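Local coordinates for AtxE2 (Asticcacaulis excentricus, PDB 5TXE), which hydrolyses the isopeptide bond of the threaded lasso peptides astexin-2 and astexin-3, converting them to linear peptides, at residues A[274-279]-A[476-481]; A[280-285]-A[301-306]; A[484-489]-A[571-576]. The protein carries 1 engineered substitution. All coordinates share one frame; numbering follows the deposited sequence.

Contact 1 (A[274-279]-A[476-481]); sequences DPQNIN and YQRFTS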
# COMPACT_ATOMS: atom_id res chain seq x y z
N ASP A 274 -2.32 -24.01 17.47
CA ASP A 274 -3.32 -24.57 16.58
C ASP A 274 -2.99 -24.13 15.15
O ASP A 274 -3.49 -23.10 14.70
CB ASP A 274 -4.69 -24.06 17.03
CG ASP A 274 -5.83 -24.63 16.23
OD1 ASP A 274 -5.60 -25.35 15.21
OD2 ASP A 274 -6.97 -24.34 16.62
N PRO A 275 -2.17 -24.90 14.41
CA PRO A 275 -1.66 -24.30 13.16
C PRO A 275 -2.72 -23.91 12.15
O PRO A 275 -2.46 -22.99 11.36
CB PRO A 275 -0.73 -25.38 12.57
CG PRO A 275 -0.56 -26.41 13.65
CD PRO A 275 -1.77 -26.31 14.55
N GLN A 276 -3.90 -24.55 12.20
CA GLN A 276 -5.01 -24.24 11.28
C GLN A 276 -5.62 -22.88 11.54
O GLN A 276 -5.91 -22.17 10.59
CB GLN A 276 -6.16 -25.25 11.36
CG GLN A 276 -5.95 -26.46 10.49
CD GLN A 276 -4.86 -27.33 11.05
OE1 GLN A 276 -4.81 -27.58 12.26
NE2 GLN A 276 -3.94 -27.76 10.19
N ASN A 277 -5.83 -22.53 12.82
CA ASN A 277 -6.46 -21.27 13.22
C ASN A 277 -5.57 -20.07 12.90
O ASN A 277 -4.63 -19.78 13.62
CB ASN A 277 -6.81 -21.25 14.70
CG ASN A 277 -7.49 -19.97 15.12
OD1 ASN A 277 -7.74 -19.06 14.31
ND2 ASN A 277 -7.83 -19.89 16.38
N ILE A 278 -5.90 -19.35 11.84
CA ILE A 278 -5.08 -18.22 11.40
C ILE A 278 -5.08 -17.03 12.39
O ILE A 278 -4.29 -16.13 12.26
CB ILE A 278 -5.52 -17.70 10.00
CG1 ILE A 278 -6.90 -17.02 10.08
CG2 ILE A 278 -5.49 -18.83 8.96
CD1 ILE A 278 -7.41 -16.43 8.78
N ASN A 279 -5.98 -16.99 13.34
CA ASN A 279 -6.02 -15.85 14.25
C ASN A 279 -5.41 -16.15 15.58
O ASN A 279 -5.30 -15.27 16.42
CB ASN A 279 -7.45 -15.37 14.42
CG ASN A 279 -8.03 -14.88 13.09
OD1 ASN A 279 -7.28 -14.43 12.20
ND2 ASN A 279 -9.36 -15.01 12.93
N TYR A 476 -10.93 -12.11 15.82
CA TYR A 476 -10.80 -12.67 17.18
C TYR A 476 -11.39 -14.09 17.36
O TYR A 476 -11.40 -14.61 18.48
CB TYR A 476 -11.45 -11.72 18.21
CG TYR A 476 -10.66 -10.45 18.40
CD1 TYR A 476 -9.49 -10.47 19.14
CD2 TYR A 476 -11.05 -9.25 17.81
CE1 TYR A 476 -8.74 -9.34 19.31
CE2 TYR A 476 -10.31 -8.11 17.98
CZ TYR A 476 -9.15 -8.16 18.73
OH TYR A 476 -8.37 -7.05 18.91
N GLN A 477 -11.86 -14.72 16.28
CA GLN A 477 -12.52 -16.02 16.35
C GLN A 477 -11.73 -17.02 15.51
O GLN A 477 -10.83 -16.65 14.75
CB GLN A 477 -13.97 -15.89 15.83
CG GLN A 477 -14.86 -14.97 16.68
CD GLN A 477 -16.08 -14.36 15.95
OE1 GLN A 477 -16.28 -14.51 14.74
NE2 GLN A 477 -16.91 -13.64 16.71
N ARG A 478 -12.08 -18.30 15.63
CA ARG A 478 -11.39 -19.38 14.91
C ARG A 478 -11.79 -19.41 13.44
O ARG A 478 -12.97 -19.46 13.14
CB ARG A 478 -11.74 -20.76 15.52
CG ARG A 478 -10.75 -21.88 15.13
CD ARG A 478 -11.33 -23.30 15.20
NE ARG A 478 -10.90 -24.11 14.05
CZ ARG A 478 -9.66 -24.54 13.82
NH1 ARG A 478 -8.67 -24.27 14.66
NH2 ARG A 478 -9.41 -25.26 12.73
N PHE A 479 -10.80 -19.37 12.55
CA PHE A 479 -11.02 -19.52 11.11
C PHE A 479 -9.85 -20.23 10.48
O PHE A 479 -8.72 -19.98 10.86
CB PHE A 479 -11.23 -18.15 10.43
CG PHE A 479 -12.58 -17.56 10.68
CD1 PHE A 479 -13.70 -18.08 10.02
CD2 PHE A 479 -12.76 -16.57 11.63
CE1 PHE A 479 -14.96 -17.59 10.28
CE2 PHE A 479 -14.03 -16.05 11.88
CZ PHE A 479 -15.13 -16.58 11.22
N THR A 480 -10.12 -21.11 9.51
CA THR A 480 -9.06 -21.89 8.87
C THR A 480 -8.60 -21.25 7.57
O THR A 480 -7.62 -21.71 6.97
CB THR A 480 -9.51 -23.35 8.58
OG1 THR A 480 -10.50 -23.37 7.55
CG2 THR A 480 -10.09 -24.00 9.85
N SER A 481 -9.31 -20.20 7.14
CA SER A 481 -8.99 -19.53 5.88
C SER A 481 -9.32 -18.04 5.94
O SER A 481 -10.32 -17.66 6.51
CB SER A 481 -9.83 -20.16 4.77
OG SER A 481 -9.76 -19.41 3.58
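In this prolyl oligopeptidase relative, two loops meet at the seam between the propeller and the hydrolase domain. One, 274-279, links strands 266-271 and 283-288 of a four-stranded propeller sheet; the other, 476-481, leads from hydrolase strand 463-467 into helix 482-490. A type I turn runs from D274 to N277 and an Asx turn follows: N277, its CG anti to the backbone N (chi1 -179°), offers OD1 to N279 N at 2.9 Å, the donor lying above the amide carbonyl plane. An alanine in place of N277 would remove this acceptor and would probably loosen the bend that presents I278 N and the N279 side chain to the other loop. I278 N meets F479 O almost along the C=O axis at 3.1 Å, and the same oxygen takes a CA-H contact from N277 CA at 3.5 Å. N279 ND2 donates to Q477 O at 2.9 Å, in the carbonyl plane, with its bond to Q485 of helix 482-490 as a second use; ND2 also lies at the edge of the F479 ring, near its plane. I278 sends CD1 to 3.8 Å from S481 C. R478 crosses N277 obliquely, NH1 lying 3.5 Å from N277 CB, and ends in a salt bridge: D274 OD2 meets R478 NH1 at 2.6 Å, the carboxylate and guanidinium planes only 12° apart.

Contact 2 (A[280-285]-A[301-306]); sequences APTTLV and CQNITR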
# COMPACT_ATOMS: atom_id res chain seq x y z
N ALA A 280 -4.98 -17.39 15.77
CA ALA A 280 -4.19 -17.73 16.94
C ALA A 280 -2.85 -17.04 16.80
O ALA A 280 -2.22 -17.02 15.73
CB ALA A 280 -4.01 -19.23 17.07
N PRO A 281 -2.39 -16.47 17.89
CA PRO A 281 -1.08 -15.83 17.91
C PRO A 281 0.06 -16.83 17.66
O PRO A 281 -0.04 -18.00 18.02
CB PRO A 281 -1.01 -15.23 19.31
CG PRO A 281 -1.90 -16.09 20.13
CD PRO A 281 -2.99 -16.60 19.23
N THR A 282 1.12 -16.36 17.01
CA THR A 282 2.29 -17.18 16.80
C THR A 282 3.19 -16.91 17.95
O THR A 282 3.09 -15.85 18.59
CB THR A 282 3.03 -16.82 15.50
OG1 THR A 282 3.68 -15.54 15.64
CG2 THR A 282 2.08 -16.80 14.35
N THR A 283 4.07 -17.89 18.18
CA THR A 283 5.03 -17.86 19.26
C THR A 283 6.38 -18.29 18.67
O THR A 283 6.43 -19.24 17.91
CB THR A 283 4.65 -18.87 20.38
OG1 THR A 283 3.35 -18.56 20.92
CG2 THR A 283 5.62 -18.80 21.49
N LEU A 284 7.44 -17.62 19.10
CA LEU A 284 8.79 -18.05 18.84
C LEU A 284 9.10 -19.45 19.40
O LEU A 284 8.83 -19.73 20.58
CB LEU A 284 9.72 -17.12 19.55
CG LEU A 284 11.19 -17.36 19.25
CD1 LEU A 284 11.49 -17.11 17.79
CD2 LEU A 284 12.01 -16.44 20.12
N VAL A 285 9.68 -20.30 18.55
CA VAL A 285 10.14 -21.65 18.96
C VAL A 285 11.61 -21.86 18.59
O VAL A 285 12.12 -21.31 17.61
CB VAL A 285 9.29 -22.82 18.43
CG1 VAL A 285 7.80 -22.51 18.44
CG2 VAL A 285 9.71 -23.22 17.04
N CYS A 301 7.22 -12.65 22.68
CA CYS A 301 7.61 -13.60 21.62
C CYS A 301 6.44 -13.80 20.70
O CYS A 301 6.52 -14.61 19.79
CB CYS A 301 8.01 -14.99 22.23
SG CYS A 301 9.68 -15.10 23.00
N GLN A 302 5.33 -13.11 20.96
CA GLN A 302 4.10 -13.30 20.15
C GLN A 302 4.02 -12.39 18.96
O GLN A 302 4.29 -11.19 19.06
CB GLN A 302 2.83 -13.09 20.98
CG GLN A 302 2.75 -13.99 22.21
CD GLN A 302 1.37 -14.50 22.46
OE1 GLN A 302 0.38 -13.74 22.58
NE2 GLN A 302 1.27 -15.80 22.48
N ASN A 303 3.61 -12.98 17.85
CA ASN A 303 3.32 -12.29 16.61
C ASN A 303 4.51 -11.50 16.05
O ASN A 303 4.40 -10.39 15.57
CB ASN A 303 2.06 -11.47 16.78
CG ASN A 303 0.83 -12.36 16.90
OD1 ASN A 303 0.63 -13.31 16.12
ND2 ASN A 303 0.04 -12.10 17.92
N ILE A 304 5.65 -12.16 16.05
CA ILE A 304 6.86 -11.60 15.48
C ILE A 304 6.64 -11.36 14.00
O ILE A 304 6.04 -12.17 13.31
CB ILE A 304 8.06 -12.55 15.74
CG1 ILE A 304 8.37 -12.50 17.24
CG2 ILE A 304 9.30 -12.18 14.91
CD1 ILE A 304 9.32 -13.58 17.74
N THR A 305 7.17 -10.26 13.50
CA THR A 305 7.09 -9.98 12.04
C THR A 305 8.42 -10.10 11.29
O THR A 305 8.45 -10.12 10.08
CB THR A 305 6.51 -8.59 11.81
OG1 THR A 305 7.21 -7.66 12.64
CG2 THR A 305 5.03 -8.59 12.18
N ARG A 306 9.52 -10.17 12.01
CA ARG A 306 10.81 -10.26 11.38
C ARG A 306 11.82 -10.69 12.43
O ARG A 306 11.84 -10.12 13.51
CB ARG A 306 11.23 -8.88 10.83
CG ARG A 306 11.81 -8.91 9.43
CD ARG A 306 13.02 -9.83 9.31
NE ARG A 306 13.69 -9.69 8.02
CZ ARG A 306 14.71 -10.46 7.60
NH1 ARG A 306 15.21 -11.44 8.36
NH2 ARG A 306 15.25 -10.24 6.39
O HOH W 1 5.75 -15.02 16.87
O HOH W 2 4.30 -14.36 13.39
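P281 begins the walk along 280-285. Its ring lies side by side with the Q302 side chain, while CB also approaches N303 ND2 at 3.6 Å. T282 is the best connected residue. Its N-H gives a nearly straight bond (167°) to N303 OD1 at 3.2 Å, arriving from above the amide plane, and its carbonyl receives N303 N at 3.0 Å. The asparagine thus grips one residue through both side chain and backbone. A CA-H contact from Q302 reaches the same T282 carbonyl. The hydroxyl of T282, held in the crowded position between N and carbonyl carbon (chi1 71°), bonds two waters: one, 2.5 Å from OG1, donates to C301 O and accepts from I304 N, and the other links OG1 to I304 O, to which it donates. T283 is bridged to Q302, a single bridge between segments running in opposite directions. L284 N then donates to C301 O at 3.2 Å, and its side chain points toward 301-306: CB packs on C301 CB at 3.8 Å and on I304 CD1 at 4.0 Å. C301 is itself tied by a disulfide to C296, just past strand 294-295. Strands 283-288 and 304-310 belong to successive four-stranded antiparallel sheets, so this is a junction between neighbouring blades of the N-terminal beta-propeller that, with the alpha/beta-hydrolase domain, makes up the prolyl oligopeptidase architecture.

Contact 3 (A[484-489]-A[571-576]); sequences AQSKAE and KAYGIE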
# COMPACT_ATOMS: atom_id res chain seq x y z
N ALA A 484 -12.75 -17.65 4.36
CA ALA A 484 -13.87 -17.90 5.28
C ALA A 484 -14.09 -16.78 6.32
O ALA A 484 -15.21 -16.53 6.76
CB ALA A 484 -13.69 -19.23 6.01
N GLN A 485 -13.01 -16.12 6.71
CA GLN A 485 -13.13 -15.06 7.69
C GLN A 485 -13.88 -13.91 7.05
O GLN A 485 -14.76 -13.29 7.67
CB GLN A 485 -11.75 -14.55 8.14
CG GLN A 485 -11.79 -13.55 9.30
CD GLN A 485 -10.39 -13.09 9.71
OE1 GLN A 485 -9.52 -13.89 10.08
NE2 GLN A 485 -10.18 -11.79 9.67
N SER A 486 -13.46 -13.59 5.81
CA SER A 486 -14.07 -12.55 5.00
C SER A 486 -15.57 -12.79 4.89
O SER A 486 -16.35 -11.86 5.02
CB SER A 486 -13.45 -12.43 3.59
OG SER A 486 -14.15 -11.43 2.85
N LYS A 487 -15.95 -14.05 4.68
CA LYS A 487 -17.34 -14.40 4.54
C LYS A 487 -18.11 -14.06 5.81
O LYS A 487 -19.19 -13.45 5.73
CB LYS A 487 -17.44 -15.86 4.22
CG LYS A 487 -18.80 -16.30 3.81
CD LYS A 487 -18.69 -17.77 3.43
CE LYS A 487 -20.03 -18.47 3.55
NZ LYS A 487 -21.01 -17.83 2.64
N ALA A 488 -17.54 -14.36 6.96
CA ALA A 488 -18.16 -13.91 8.22
C ALA A 488 -18.22 -12.37 8.37
O ALA A 488 -19.22 -11.83 8.86
CB ALA A 488 -17.43 -14.49 9.42
N GLU A 489 -17.17 -11.66 7.97
CA GLU A 489 -17.17 -10.16 8.05
C GLU A 489 -18.23 -9.46 7.17
O GLU A 489 -18.78 -8.41 7.55
CB GLU A 489 -15.80 -9.60 7.69
CG GLU A 489 -14.71 -10.04 8.66
CD GLU A 489 -13.29 -9.75 8.19
OE1 GLU A 489 -13.06 -9.59 6.97
OE2 GLU A 489 -12.39 -9.74 9.04
N LYS A 571 -17.94 -14.65 -4.38
CA LYS A 571 -19.01 -15.25 -3.61
C LYS A 571 -18.44 -15.96 -2.36
O LYS A 571 -18.99 -15.83 -1.28
CB LYS A 571 -19.79 -16.16 -4.58
CG LYS A 571 -20.78 -17.11 -4.00
CD LYS A 571 -22.03 -16.42 -3.50
CE LYS A 571 -23.11 -17.46 -3.20
NZ LYS A 571 -24.19 -16.87 -2.40
N ALA A 572 -17.30 -16.64 -2.46
CA ALA A 572 -16.72 -17.30 -1.28
C ALA A 572 -16.23 -16.31 -0.25
O ALA A 572 -16.08 -16.66 0.95
CB ALA A 572 -15.58 -18.25 -1.69
N TYR A 573 -15.99 -15.06 -0.67
CA TYR A 573 -15.52 -14.03 0.26
C TYR A 573 -16.69 -13.33 0.98
O TYR A 573 -16.48 -12.41 1.79
CB TYR A 573 -14.75 -12.96 -0.51
CG TYR A 573 -13.34 -13.32 -0.87
CD1 TYR A 573 -13.05 -14.05 -2.01
CD2 TYR A 573 -12.26 -12.85 -0.08
CE1 TYR A 573 -11.73 -14.37 -2.35
CE2 TYR A 573 -10.94 -13.17 -0.41
CZ TYR A 573 -10.67 -13.93 -1.54
OH TYR A 573 -9.37 -14.21 -1.87
N GLY A 574 -17.91 -13.76 0.66
CA GLY A 574 -19.12 -13.18 1.20
C GLY A 574 -19.71 -12.06 0.34
O GLY A 574 -20.62 -11.37 0.80
N ILE A 575 -19.18 -11.85 -0.87
CA ILE A 575 -19.78 -10.84 -1.74
C ILE A 575 -20.85 -11.53 -2.57
O ILE A 575 -20.53 -12.39 -3.40
CB ILE A 575 -18.73 -10.20 -2.67
CG1 ILE A 575 -17.48 -9.73 -1.88
CG2 ILE A 575 -19.35 -9.04 -3.45
CD1 ILE A 575 -17.74 -8.58 -0.96
N GLU A 576 -22.12 -11.12 -2.43
CA GLU A 576 -23.21 -11.88 -3.06
C GLU A 576 -23.44 -11.52 -4.54
O GLU A 576 -24.44 -10.94 -4.93
CB GLU A 576 -24.50 -11.72 -2.26
CG GLU A 576 -24.41 -12.10 -0.78
CD GLU A 576 -24.00 -13.55 -0.48
OE1 GLU A 576 -24.10 -14.43 -1.35
OE2 GLU A 576 -23.57 -13.79 0.67
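The carbonyl oxygen of Y573 is gripped by one hydrogen bond and one weaker CA-H contact. S486 OG, anti to its backbone N (chi1 177°), donates to Y573 O at 2.7 Å, in the carbonyl plane and on a lone pair; K487 CA adds its hydrogen from 3.5 Å. The acceptor sits in a Schellman motif, the C-terminal cap of helix 563-570 in the hydrolase domain, so the closing turn of one helix is pinned to the flank of another, 482-490. Within the cap, G574 N returns to K571 O at 3.0 Å, and G574 is the C-prime residue with positive phi (92°). Glycine suits the place twice over: a beta carbon would be jammed against the preceding carbonyl and would also press on K487 CA, because G574 CA and K487 CA are only 4.0 Å apart. S486 does more than donate, since OG also lies at the edge of the Y573 ring, near its plane and 3.8 Å from CD2. That ring packs on an aromatic side chain of the bound lasso peptide, and I575 on an apolar one, consistent with a second-shell role for S486 in fixing the loop that touches the peptide. On the outer side K487, extended as far as CE and bent at the last torsion, passes A572, with CB 3.6 Å from A572 O. Its ammonium approaches E576 without touching it. E576 has a closer partner in K571, which also pairs with D578: K571 NZ meets E576 OE1 at 2.7 Å, nearly along the C-O axis.

In the fold
The three contacts run outward from the lasso peptide site. Contact 3 is nearest to it: the Y573 side chain is about 4 Å from that of W116 and about 10 Å from that of N562, both of which bind astexin-3. Contact 1, centred about 15 Å from contact 3, leads into helix 482-490 and packs on it: N279 ND2 probably bonds Q485 OE1 at 3.1 Å, and F479 CZ lies 3.6 Å from A488 CB. Contact 2, its centre about 14 Å from contact 1, adjoins it in sequence, nested inside the loop that contact 1 closes. Contacts 2 and 3 stay about 8 Å apart at their nearest atoms, with contact 1 between them.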